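TRNA dimethylallyltransferase (Staphylococcus epidermidis ATCC 12228, PDB 3D3Q) probably transfers a dimethylallyl group from dimethylallyl diphosphate onto adenine 37 of tRNAs that read codons beginning with uridine. Local coordinates at residues A[141-146]-A[164-169]; A[24-29]-A[58-63]. All blocks are in the same frame, centred on the assembly; numbering follows the deposited sequence.

Interaction 1. Residues A[141-146]-A[164-169]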
# COMPACT_ATOMS: atom_id res chain seq x y z
N LEU A 141 14.37 28.89 5.69
CA LEU A 141 14.51 29.40 4.33
C LEU A 141 13.21 29.84 3.70
O LEU A 141 12.19 29.14 3.76
CB LEU A 141 15.17 28.35 3.42
CG LEU A 141 16.69 28.23 3.29
CD1 LEU A 141 17.34 27.85 4.62
CD2 LEU A 141 16.98 27.18 2.22
N ASN A 142 13.25 31.01 3.08
CA ASN A 142 12.06 31.53 2.42
C ASN A 142 11.76 30.66 1.20
O ASN A 142 12.47 29.70 0.92
CB ASN A 142 12.31 32.96 1.97
CG ASN A 142 13.49 33.08 1.06
OD1 ASN A 142 13.44 32.65 -0.10
ND2 ASN A 142 14.58 33.64 1.57
N ASN A 143 10.70 31.02 0.49
CA ASN A 143 10.32 30.26 -0.69
C ASN A 143 11.40 30.21 -1.77
O ASN A 143 11.65 29.15 -2.35
CB ASN A 143 9.04 30.83 -1.28
CG ASN A 143 7.87 29.91 -1.07
OD1 ASN A 143 6.72 30.31 -1.29
ND2 ASN A 143 8.13 28.68 -0.66
N ASN A 144 12.03 31.35 -2.05
CA ASN A 144 13.07 31.41 -3.07
C ASN A 144 14.42 30.87 -2.62
O ASN A 144 15.12 30.21 -3.39
CB ASN A 144 13.23 32.85 -3.60
CG ASN A 144 12.39 33.12 -4.86
OD1 ASN A 144 12.65 32.57 -5.93
ND2 ASN A 144 11.40 34.00 -4.72
N LYS A 145 14.80 31.12 -1.37
CA LYS A 145 16.09 30.64 -0.90
C LYS A 145 16.10 29.11 -0.93
O LYS A 145 17.11 28.51 -1.28
CB LYS A 145 16.37 31.15 0.51
CG LYS A 145 17.85 31.17 0.89
CD LYS A 145 18.06 31.64 2.34
CE LYS A 145 19.54 31.68 2.75
NZ LYS A 145 19.67 31.90 4.22
N LEU A 146 14.97 28.50 -0.59
CA LEU A 146 14.84 27.05 -0.59
C LEU A 146 14.86 26.50 -2.02
O LEU A 146 15.26 25.36 -2.26
CB LEU A 146 13.55 26.62 0.09
CG LEU A 146 13.25 25.12 0.06
CD1 LEU A 146 14.19 24.41 1.00
CD2 LEU A 146 11.80 24.85 0.45
N ASN A 164 7.07 28.95 -5.43
CA ASN A 164 5.97 29.17 -4.50
C ASN A 164 5.23 27.87 -4.20
O ASN A 164 4.30 27.85 -3.39
CB ASN A 164 5.01 30.24 -5.04
CG ASN A 164 5.51 31.66 -4.76
OD1 ASN A 164 4.89 32.64 -5.17
ND2 ASN A 164 6.62 31.76 -4.04
N ASN A 165 5.65 26.78 -4.83
CA ASN A 165 5.02 25.49 -4.57
C ASN A 165 5.93 24.73 -3.60
O ASN A 165 6.41 23.64 -3.92
CB ASN A 165 4.88 24.70 -5.86
CG ASN A 165 4.06 23.45 -5.67
OD1 ASN A 165 3.91 22.96 -4.55
ND2 ASN A 165 3.52 22.92 -6.76
N ARG A 166 6.14 25.30 -2.42
CA ARG A 166 7.02 24.71 -1.44
C ARG A 166 6.87 23.21 -1.32
O ARG A 166 7.87 22.50 -1.20
CB ARG A 166 6.83 25.36 -0.08
CG ARG A 166 8.03 25.20 0.81
CD ARG A 166 7.70 25.52 2.25
NE ARG A 166 8.87 25.63 3.12
CZ ARG A 166 9.81 26.56 2.99
NH1 ARG A 166 10.83 26.59 3.83
NH2 ARG A 166 9.75 27.45 2.00
N LYS A 167 5.64 22.73 -1.36
CA LYS A 167 5.43 21.28 -1.24
C LYS A 167 6.28 20.48 -2.22
O LYS A 167 7.17 19.72 -1.81
CB LYS A 167 3.97 20.93 -1.47
CG LYS A 167 3.33 20.31 -0.27
CD LYS A 167 3.76 18.89 -0.05
CE LYS A 167 2.75 18.22 0.90
NZ LYS A 167 3.09 16.81 1.24
N ARG A 168 6.00 20.64 -3.51
CA ARG A 168 6.76 19.89 -4.49
C ARG A 168 8.27 20.11 -4.39
O ARG A 168 9.04 19.19 -4.67
CB ARG A 168 6.26 20.19 -5.90
CG ARG A 168 5.14 19.27 -6.33
CD ARG A 168 5.00 19.26 -7.86
NE ARG A 168 6.26 18.93 -8.53
CZ ARG A 168 6.39 18.79 -9.85
NH1 ARG A 168 5.32 18.94 -10.64
NH2 ARG A 168 7.56 18.48 -10.38
N VAL A 169 8.70 21.30 -3.98
CA VAL A 169 10.11 21.58 -3.86
C VAL A 169 10.72 20.77 -2.73
O VAL A 169 11.82 20.23 -2.87
CB VAL A 169 10.39 23.09 -3.62
CG1 VAL A 169 11.88 23.35 -3.44
CG2 VAL A 169 9.88 23.91 -4.80

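Interaction 2. Residues A[24-29]-A[58-63]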
# COMPACT_ATOMS: atom_id res chain seq x y z
N SER A 24 -12.75 1.18 -1.94
CA SER A 24 -12.71 0.53 -3.26
C SER A 24 -14.11 0.14 -3.72
O SER A 24 -14.50 0.45 -4.84
CB SER A 24 -11.84 -0.73 -3.24
OG SER A 24 -10.48 -0.41 -3.09
N ILE A 25 -14.86 -0.52 -2.86
CA ILE A 25 -16.20 -0.93 -3.22
C ILE A 25 -17.09 0.28 -3.53
O ILE A 25 -17.84 0.27 -4.52
CB ILE A 25 -16.80 -1.80 -2.09
CG1 ILE A 25 -15.95 -3.06 -1.94
CG2 ILE A 25 -18.23 -2.16 -2.40
CD1 ILE A 25 -16.48 -4.06 -0.96
N GLU A 26 -16.99 1.34 -2.73
CA GLU A 26 -17.79 2.55 -2.96
C GLU A 26 -17.49 3.16 -4.33
O GLU A 26 -18.40 3.64 -5.01
CB GLU A 26 -17.53 3.58 -1.84
CG GLU A 26 -18.10 3.16 -0.48
CD GLU A 26 -19.63 3.00 -0.47
OE1 GLU A 26 -20.35 4.04 -0.49
OE2 GLU A 26 -20.12 1.84 -0.46
N VAL A 27 -16.22 3.15 -4.72
CA VAL A 27 -15.80 3.67 -6.01
C VAL A 27 -16.31 2.73 -7.09
O VAL A 27 -16.75 3.16 -8.15
CB VAL A 27 -14.28 3.75 -6.10
CG1 VAL A 27 -13.87 4.16 -7.49
CG2 VAL A 27 -13.77 4.73 -5.09
N ALA A 28 -16.25 1.44 -6.80
CA ALA A 28 -16.69 0.42 -7.73
C ALA A 28 -18.18 0.54 -7.98
O ALA A 28 -18.66 0.26 -9.08
CB ALA A 28 -16.36 -0.95 -7.20
N LYS A 29 -18.92 0.95 -6.96
CA LYS A 29 -20.36 1.09 -7.10
C LYS A 29 -20.76 2.39 -7.77
O LYS A 29 -21.83 2.46 -8.36
CB LYS A 29 -21.05 1.01 -5.74
CG LYS A 29 -21.10 -0.38 -5.14
CD LYS A 29 -22.19 -0.48 -4.07
CE LYS A 29 -22.00 0.53 -2.93
NZ LYS A 29 -23.09 0.49 -1.91
N GLU A 58 -19.60 -8.72 2.17
CA GLU A 58 -19.09 -7.36 2.23
C GLU A 58 -18.77 -6.79 0.87
O GLU A 58 -18.74 -5.57 0.69
CB GLU A 58 -17.87 -7.33 3.14
CG GLU A 58 -18.14 -7.88 4.54
CD GLU A 58 -16.92 -7.84 5.44
OE1 GLU A 58 -15.87 -8.39 5.03
OE2 GLU A 58 -17.01 -7.25 6.54
N MSE A 59 -18.53 -7.65 -0.11
CA MSE A 59 -18.22 -7.21 -1.47
C MSE A 59 -19.40 -6.52 -2.14
O MSE A 59 -19.27 -6.00 -3.25
CB MSE A 59 -17.81 -8.41 -2.33
CG MSE A 59 -16.51 -9.07 -1.94
SE MSE A 59 -16.06 -10.52 -3.15
CE MSE A 59 -15.37 -11.80 -1.86
N GLU A 60 -20.54 -6.52 -1.46
CA GLU A 60 -21.78 -5.90 -1.94
C GLU A 60 -22.06 -6.09 -3.43
O GLU A 60 -22.52 -5.17 -4.09
CB GLU A 60 -21.78 -4.41 -1.62
CG GLU A 60 -22.33 -4.08 -0.24
CD GLU A 60 -21.88 -2.71 0.25
OE1 GLU A 60 -21.82 -1.77 -0.58
OE2 GLU A 60 -21.60 -2.57 1.46
N GLY A 61 -21.79 -7.28 -3.96
CA GLY A 61 -22.06 -7.50 -5.36
C GLY A 61 -20.88 -7.24 -6.27
O GLY A 61 -20.71 -7.92 -7.28
N ILE A 62 -20.05 -6.26 -5.93
CA ILE A 62 -18.89 -5.97 -6.75
C ILE A 62 -17.99 -7.20 -6.85
O ILE A 62 -17.55 -7.74 -5.84
CB ILE A 62 -18.06 -4.84 -6.16
CG1 ILE A 62 -18.92 -3.58 -5.99
CG2 ILE A 62 -16.83 -4.61 -7.03
CD1 ILE A 62 -19.46 -3.02 -7.28
N PRO A 63 -17.70 -7.66 -8.07
CA PRO A 63 -16.84 -8.84 -8.25
C PRO A 63 -15.37 -8.60 -7.92
O PRO A 63 -14.77 -7.63 -8.37
CB PRO A 63 -17.05 -9.18 -9.73
CG PRO A 63 -17.33 -7.85 -10.35
CD PRO A 63 -18.27 -7.22 -9.35

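Interaction 1. Residues A[141-146]-A[164-169]
Arg166 reaches from the first turn of helix 166-179 to the backbone just ahead of helix 143-153, where its NH1 donates to Leu141 O at 2.9 Å. The N-H...O angle is 152°, and the donor lies in the carbonyl plane, while the oxygen sits slightly tilted from the guanidinium plane. CG of Arg166 is anti to the backbone N (chi1 -157°), and the chain runs extended from CG to NE, long enough to span the gap between the two helix starts. Over one face of the guanidinium lies Leu146, whose CD2 stands above the centre of the group, 3.7 Å from Arg166 CZ; the two side chains cross at about a right angle. Near the guanidinium plane, at its edge, lies the backbone of Asn142 and Asn143. Deeper in, Leu146 and Val169 slide past each other in opposite directions, with Leu146 CG 4.2 Å from Val169 CG1. At the outer end the side chains of Asn143 and Asn164 cross at about a right angle, their amide planes 32° apart. Each helix start also carries its own N-cap: Asn142 caps helix 143-153, though its OD1 is modelled too close to Lys145 N for the length to be trusted, and Asn165 OD1 accepts from Arg168 N at 3.3 Å, with the donor well above the amide plane. Residues 167-169 fall within a region thought, by similarity, to interact with substrate tRNA. Leu146 continues onto Leu170 and Ile173 further along helix 166-179, and Val169 also touches Ile161 in the loop after helix 155-160; the contact therefore joins the beginnings of helices 143-153 and 166-179 within a helical part of the chain, without any strand between them.

Interaction 2. Residues A[24-29]-A[58-63]
The helix that follows the P-loop, 20-30, packs against the loop leading into edge strand 64-65 of the parallel sheet. Ile62 supplies the apolar centre: its CG2 lies 3.7 Å from Ala28 CB, while its CD1 rests against Lys29 CG. Ile25 and Ile62 slide past each other in opposite directions, with Ile25 CG2 3.9 Å from Ile62 CG1. The CG1 branch of Ile25 is extended (chi2 -175°), so that CD1 lies against Glu58 O and Met59 CA, the latter a selenomethionine. On the outer side the bend of Lys29 at chi3 (-58°) turns CE toward Glu60 OE1, and NZ, continuing from CE, bonds to that oxygen at 2.9 Å; this salt bridge meets the syn side of the carboxylate, 30° out of its plane. Lys29 NZ also pairs with Glu26 OE2 at 3.6 Å. Glu26 OE2 and Glu60 OE1 stand 4.0 Å apart and share the one ammonium, which would offset their repulsion. A type I' turn from Met59 to Ile62 carries Glu60 and Ile62 toward the helix. Ile25 and Ile62 both touch Ile35 of strand 33-37; helix 20-30 is thus packed against the parallel sheet and a connecting loop, consistent with an alpha/beta P-loop NTPase fold.

How the interactions relate
Interaction 2 lies beside the predicted nucleotide-binding P-loop, joining the helix after it to a loop at the edge of the parallel beta-sheet, whereas interaction 1 lies farther from the chain centre and pairs two helix starts. They share no elements: their centres are 41 Å apart, and interaction 2 closes along the chain before interaction 1 opens. Both are partly buried, with an apolar side and a polar margin. The cation is used differently in each: an arginine bound to a backbone carbonyl and covered by leucine in 141-146/164-169, a lysine shared by two glutamates in 24-29/58-63. Asparagine caps mark the first, whose apolar side continues along helix 166-179; that of the second continues to strand 33-37 through Ile35.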